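Local coordinates for RIM-binding protein, isoform F (Drosophila melanogaster, PDB 4Z8A) that probably serves as a synaptic active-zone scaffold, using this SH3 domain to bind a peptide derived from the calcium channel Cacophony, at residues 11-23 / 36-49. Numbering follows the deposited sequence. Where two conformers were deposited one is given.
Sequences PVKRMIALYDYDP and ELCFKTGEIILVYG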
loop_
_atom_site.group_PDB
_atom_site.type_symbol
_atom_site.label_atom_id
_atom_site.label_comp_id
_atom_site.label_asym_id
_atom_site.label_seq_id
_atom_site.Cartn_x
_atom_site.Cartn_y
_atom_site.Cartn_z
ATOM N N PRO A 11 -4.608 -11.433 9.580
ATOM C CA PRO A 11 -5.194 -10.107 9.331
ATOM C C PRO A 11 -4.158 -9.001 9.172
ATOM O O PRO A 11 -4.503 -7.915 8.716
ATOM C CB PRO A 11 -6.056 -9.873 10.573
ATOM C CG PRO A 11 -5.372 -10.652 11.647
ATOM C CD PRO A 11 -4.834 -11.880 10.965
ATOM N N VAL A 12 -2.911 -9.275 9.537
ATOM C CA VAL A 12 -1.829 -8.303 9.435
ATOM C C VAL A 12 -0.645 -8.916 8.676
ATOM O O VAL A 12 -0.284 -10.056 8.933
ATOM C CB VAL A 12 -1.391 -7.834 10.844
ATOM C CG1 VAL A 12 -0.200 -6.908 10.753
ATOM C CG2 VAL A 12 -2.561 -7.134 11.546
ATOM N N LYS A 13 -0.067 -8.177 7.726
ATOM C CA LYS A 13 1.071 -8.678 6.936
ATOM C C LYS A 13 2.157 -7.622 6.964
ATOM O O LYS A 13 1.849 -6.447 7.150
ATOM C CB LYS A 13 0.672 -8.971 5.476
ATOM C CG LYS A 13 -0.369 -10.074 5.292
ATOM C CD LYS A 13 0.221 -11.467 5.492
ATOM C CE LYS A 13 1.073 -11.866 4.302
ATOM N NZ LYS A 13 1.317 -13.329 4.302
ATOM N N ARG A 14 3.417 -8.003 6.784
ATOM C CA ARG A 14 4.421 -6.962 6.669
ATOM C C ARG A 14 4.890 -6.911 5.217
ATOM O O ARG A 14 5.131 -7.944 4.572
ATOM C CB ARG A 14 5.575 -7.171 7.673
ATOM C CG ARG A 14 6.483 -8.332 7.473
ATOM C CD ARG A 14 7.566 -8.398 8.619
ATOM N NE ARG A 14 7.033 -8.881 9.898
ATOM C CZ ARG A 14 7.354 -10.047 10.462
ATOM N NH1 ARG A 14 8.218 -10.876 9.869
ATOM N NH2 ARG A 14 6.815 -10.398 11.624
ATOM N N MET A 15 4.967 -5.696 4.692
ATOM C CA MET A 15 5.296 -5.500 3.291
ATOM C C MET A 15 6.426 -4.499 3.116
ATOM O O MET A 15 6.384 -3.399 3.660
ATOM C CB MET A 15 4.063 -5.034 2.522
ATOM C CG MET A 15 2.943 -6.065 2.502
ATOM S SD MET A 15 1.686 -5.750 1.252
ATOM C CE MET A 15 2.589 -6.252 -0.231
ATOM N N ILE A 16 7.422 -4.890 2.340
ATOM C CA ILE A 16 8.588 -4.070 2.068
ATOM C C ILE A 16 8.323 -3.063 0.939
ATOM O O ILE A 16 7.900 -3.436 -0.170
ATOM C CB ILE A 16 9.790 -4.954 1.646
ATOM C CG1 ILE A 16 10.068 -6.037 2.686
ATOM C CG2 ILE A 16 11.023 -4.114 1.419
ATOM C CD1 ILE A 16 11.009 -7.130 2.128
ATOM N N ALA A 17 8.608 -1.796 1.209
ATOM C CA ALA A 17 8.539 -0.762 0.180
ATOM C C ALA A 17 9.724 -0.879 -0.749
ATOM O O ALA A 17 10.854 -0.891 -0.300
ATOM C CB ALA A 17 8.499 0.644 0.830
ATOM N N LEU A 18 9.450 -0.973 -2.056
ATOM C CA LEU A 18 10.495 -1.111 -3.064
ATOM C C LEU A 18 10.866 0.195 -3.748
ATOM O O LEU A 18 11.886 0.276 -4.447
ATOM C CB LEU A 18 10.051 -2.128 -4.136
ATOM C CG LEU A 18 9.910 -3.552 -3.588
ATOM C CD1 LEU A 18 9.427 -4.495 -4.694
ATOM C CD2 LEU A 18 11.244 -4.062 -3.021
ATOM N N TYR A 19 10.040 1.223 -3.536
ATOM C CA TYR A 19 10.211 2.522 -4.176
ATOM C C TYR A 19 9.756 3.616 -3.224
ATOM O O TYR A 19 8.838 3.383 -2.425
ATOM C CB TYR A 19 9.385 2.606 -5.472
ATOM C CG TYR A 19 9.761 1.528 -6.455
ATOM C CD1 TYR A 19 10.818 1.712 -7.347
ATOM C CD2 TYR A 19 9.093 0.313 -6.470
ATOM C CE1 TYR A 19 11.195 0.692 -8.256
ATOM C CE2 TYR A 19 9.466 -0.699 -7.363
ATOM C CZ TYR A 19 10.504 -0.495 -8.253
ATOM O OH TYR A 19 10.841 -1.521 -9.121
ATOM N N ASP A 20 10.363 4.798 -3.333
ATOM C CA ASP A 20 9.931 5.938 -2.506
ATOM C C ASP A 20 8.543 6.361 -2.922
ATOM O O ASP A 20 8.254 6.380 -4.123
ATOM C CB ASP A 20 10.862 7.124 -2.664
ATOM C CG ASP A 20 12.249 6.858 -2.142
ATOM O OD1 ASP A 20 12.471 5.834 -1.469
ATOM O OD2 ASP A 20 13.133 7.685 -2.417
ATOM N N TYR A 21 7.696 6.743 -1.956
ATOM C CA TYR A 21 6.388 7.308 -2.279
ATOM C C TYR A 21 6.031 8.523 -1.436
ATOM O O TYR A 21 5.844 8.415 -0.231
ATOM C CB TYR A 21 5.285 6.264 -2.107
ATOM C CG TYR A 21 3.922 6.685 -2.627
ATOM C CD1 TYR A 21 3.694 6.819 -3.997
ATOM C CD2 TYR A 21 2.849 6.877 -1.761
ATOM C CE1 TYR A 21 2.448 7.176 -4.492
ATOM C CE2 TYR A 21 1.581 7.219 -2.251
ATOM C CZ TYR A 21 1.396 7.374 -3.613
ATOM O OH TYR A 21 0.177 7.705 -4.122
ATOM N N ASP A 22 5.937 9.668 -2.102
ATOM C CA ASP A 22 5.383 10.883 -1.514
ATOM C C ASP A 22 4.130 11.231 -2.303
ATOM O O ASP A 22 4.208 11.567 -3.481
ATOM C CB ASP A 22 6.411 12.012 -1.561
ATOM C CG ASP A 22 5.931 13.278 -0.862
ATOM O OD1 ASP A 22 4.736 13.359 -0.506
ATOM O OD2 ASP A 22 6.759 14.188 -0.669
ATOM N N PRO A 23 2.967 11.121 -1.666
ATOM C CA PRO A 23 1.698 11.325 -2.366
ATOM C C PRO A 23 1.658 12.671 -3.077
ATOM O O PRO A 23 1.059 12.750 -4.136
ATOM C CB PRO A 23 0.657 11.260 -1.241
ATOM C CG PRO A 23 1.334 10.476 -0.146
ATOM C CD PRO A 23 2.784 10.753 -0.250
ATOM N N GLU A 36 -3.340 9.206 2.240
ATOM C CA GLU A 36 -2.236 8.308 1.850
ATOM C C GLU A 36 -0.990 8.504 2.721
ATOM O O GLU A 36 -0.748 9.577 3.276
ATOM C CB GLU A 36 -1.893 8.496 0.359
ATOM C CG GLU A 36 -3.061 8.134 -0.534
ATOM C CD GLU A 36 -2.794 8.338 -2.023
ATOM O OE1 GLU A 36 -1.636 8.572 -2.401
ATOM O OE2 GLU A 36 -3.777 8.297 -2.786
ATOM N N LEU A 37 -0.227 7.428 2.858
ATOM C CA LEU A 37 0.961 7.387 3.692
ATOM C C LEU A 37 2.226 7.631 2.856
ATOM O O LEU A 37 2.329 7.143 1.724
ATOM C CB LEU A 37 1.013 6.025 4.399
ATOM C CG LEU A 37 1.969 5.703 5.537
ATOM C CD1 LEU A 37 1.766 6.671 6.671
ATOM C CD2 LEU A 37 1.681 4.280 6.010
ATOM N N CYS A 38 3.150 8.425 3.400
ATOM C CA CYS A 38 4.459 8.635 2.796
ATOM C C CYS A 38 5.455 7.556 3.259
ATOM O O CYS A 38 5.438 7.167 4.415
ATOM C CB CYS A 38 4.963 10.029 3.178
ATOM S SG CYS A 38 6.438 10.582 2.342
ATOM N N PHE A 39 6.329 7.079 2.366
ATOM C CA PHE A 39 7.347 6.120 2.802
ATOM C C PHE A 39 8.544 6.085 1.861
ATOM O O PHE A 39 8.498 6.655 0.769
ATOM C CB PHE A 39 6.754 4.706 2.946
ATOM C CG PHE A 39 6.029 4.207 1.713
ATOM C CD1 PHE A 39 6.717 3.580 0.695
ATOM C CD2 PHE A 39 4.658 4.382 1.582
ATOM C CE1 PHE A 39 6.055 3.120 -0.419
ATOM C CE2 PHE A 39 3.994 3.927 0.488
ATOM C CZ PHE A 39 4.698 3.291 -0.530
ATOM N N LYS A 40 9.606 5.411 2.305
ATOM C CA LYS A 40 10.854 5.313 1.545
ATOM C C LYS A 40 11.223 3.865 1.266
ATOM O O LYS A 40 10.872 2.953 2.016
ATOM C CB LYS A 40 11.997 6.001 2.300
ATOM C CG LYS A 40 11.782 7.513 2.513
ATOM C CD LYS A 40 11.973 8.300 1.225
ATOM C CE LYS A 40 11.924 9.806 1.489
ATOM N NZ LYS A 40 12.352 10.599 0.308
ATOM N N THR A 41 11.943 3.658 0.175
ATOM C CA THR A 41 12.443 2.330 -0.162
ATOM C C THR A 41 13.093 1.633 1.038
ATOM O O THR A 41 13.892 2.240 1.736
ATOM C CB THR A 41 13.470 2.442 -1.272
ATOM O OG1 THR A 41 12.860 3.051 -2.411
ATOM C CG2 THR A 41 14.049 1.051 -1.663
ATOM N N GLY A 42 12.757 0.369 1.267
ATOM C CA GLY A 42 13.379 -0.370 2.370
ATOM C C GLY A 42 12.598 -0.310 3.674
ATOM O O GLY A 42 12.838 -1.124 4.568
ATOM N N GLU A 43 11.664 0.644 3.802
ATOM C CA GLU A 43 10.840 0.671 5.011
ATOM C C GLU A 43 9.799 -0.420 4.935
ATOM O O GLU A 43 9.369 -0.786 3.853
ATOM C CB GLU A 43 10.142 2.025 5.202
ATOM C CG GLU A 43 11.109 3.155 5.407
ATOM C CD GLU A 43 10.427 4.399 5.906
ATOM O OE1 GLU A 43 9.815 5.103 5.096
ATOM O OE2 GLU A 43 10.492 4.658 7.120
ATOM N N ILE A 44 9.384 -0.921 6.086
ATOM C CA ILE A 44 8.370 -1.967 6.106
ATOM C C ILE A 44 7.048 -1.451 6.672
ATOM O O ILE A 44 6.995 -0.855 7.740
ATOM C CB ILE A 44 8.855 -3.195 6.900
ATOM C CG1 ILE A 44 10.065 -3.795 6.187
ATOM C CG2 ILE A 44 7.750 -4.229 7.007
ATOM C CD1 ILE A 44 10.641 -5.013 6.875
ATOM N N ILE A 45 5.987 -1.694 5.906
ATOM C CA ILE A 45 4.634 -1.250 6.224
ATOM C C ILE A 45 3.835 -2.403 6.793
ATOM O O ILE A 45 3.815 -3.475 6.207
ATOM C CB ILE A 45 3.891 -0.735 4.960
ATOM C CG1 ILE A 45 4.803 0.165 4.111
ATOM C CG2 ILE A 45 2.546 -0.084 5.326
ATOM C CD1 ILE A 45 5.265 1.417 4.781
ATOM N N LEU A 46 3.186 -2.199 7.938
ATOM C CA LEU A 46 2.231 -3.204 8.421
ATOM C C LEU A 46 0.906 -2.979 7.716
ATOM O O LEU A 46 0.338 -1.891 7.807
ATOM C CB LEU A 46 2.032 -3.116 9.940
ATOM C CG LEU A 46 3.188 -3.615 10.807
ATOM C CD1 LEU A 46 2.970 -3.214 12.251
ATOM C CD2 LEU A 46 3.318 -5.130 10.691
ATOM N N VAL A 47 0.406 -4.005 7.035
ATOM C CA VAL A 47 -0.794 -3.889 6.220
ATOM C C VAL A 47 -1.949 -4.669 6.861
ATOM O O VAL A 47 -1.791 -5.820 7.239
ATOM C CB VAL A 47 -0.511 -4.401 4.790
ATOM C CG1 VAL A 47 -1.790 -4.657 4.057
ATOM C CG2 VAL A 47 0.400 -3.405 4.057
ATOM N N TYR A 48 -3.104 -4.026 6.995
ATOM C CA TYR A 48 -4.253 -4.612 7.675
ATOM C C TYR A 48 -5.343 -5.010 6.694
ATOM O O TYR A 48 -5.888 -4.163 6.013
ATOM C CB TYR A 48 -4.822 -3.608 8.695
ATOM C CG TYR A 48 -3.779 -3.221 9.703
ATOM C CD1 TYR A 48 -2.876 -2.193 9.460
ATOM C CD2 TYR A 48 -3.651 -3.931 10.878
ATOM C CE1 TYR A 48 -1.892 -1.891 10.371
ATOM C CE2 TYR A 48 -2.687 -3.624 11.788
ATOM C CZ TYR A 48 -1.814 -2.621 11.538
ATOM O OH TYR A 48 -0.862 -2.364 12.485
ATOM N N GLY A 49 -5.680 -6.289 6.641
ATOM C CA GLY A 49 -6.718 -6.732 5.730
ATOM C C GLY A 49 -6.326 -6.711 4.260
ATOM O O GLY A 49 -5.147 -6.678 3.920
#
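M15 and K13 pair with I45 and V47 through antiparallel backbone bonds that join strands 12-16 and 44-48 of this SH3 domain. Each of the four gives its N-H and receives one at its carbonyl. A17 N donates to E43 O, and A17 O accepts from G42 N. G42 lies in the type II turn 40-43, the diverging turn of SH3 domains, closed by E43 N to K40 O. Within that turn K40 N reaches E43 OE1 at 2.8 Å, on the anti lone pair.

After 12-16 the chain enters the RT loop, whose start packs on 36-41, its returning arm, and borders the bound peptide. D20 OD1 is gripped twice by T41. T41 N meets it at 2.8 Å, almost straight at 178°, while T41 OG1 donates from above the carboxylate plane at 3.0 Å.

Y21 and F39 exchange two backbone bonds. Y21 CB sits over one face of the F39 ring, 3.7 Å from its centroid. With CG anti to the backbone N (chi1 -171°), the Y21 ring turns toward E36. Y21 OH donates to E36 OE1 at 2.6 Å, on the syn side, 31° out of the carboxylate plane. E36 OE1 also accepts from S27 OG. E36 OE2 is hydrogen-bonded to N29 ND2 and forms a salt bridge with a basic side chain of the peptide. A phenylalanine here, lacking the hydroxyl, would probably leave E36 OE1 with one donor fewer and the carboxylate freer to turn. L37 O, buried at the Y21 ring edge 3.5 Å from Y21 CD2, has no polar partner.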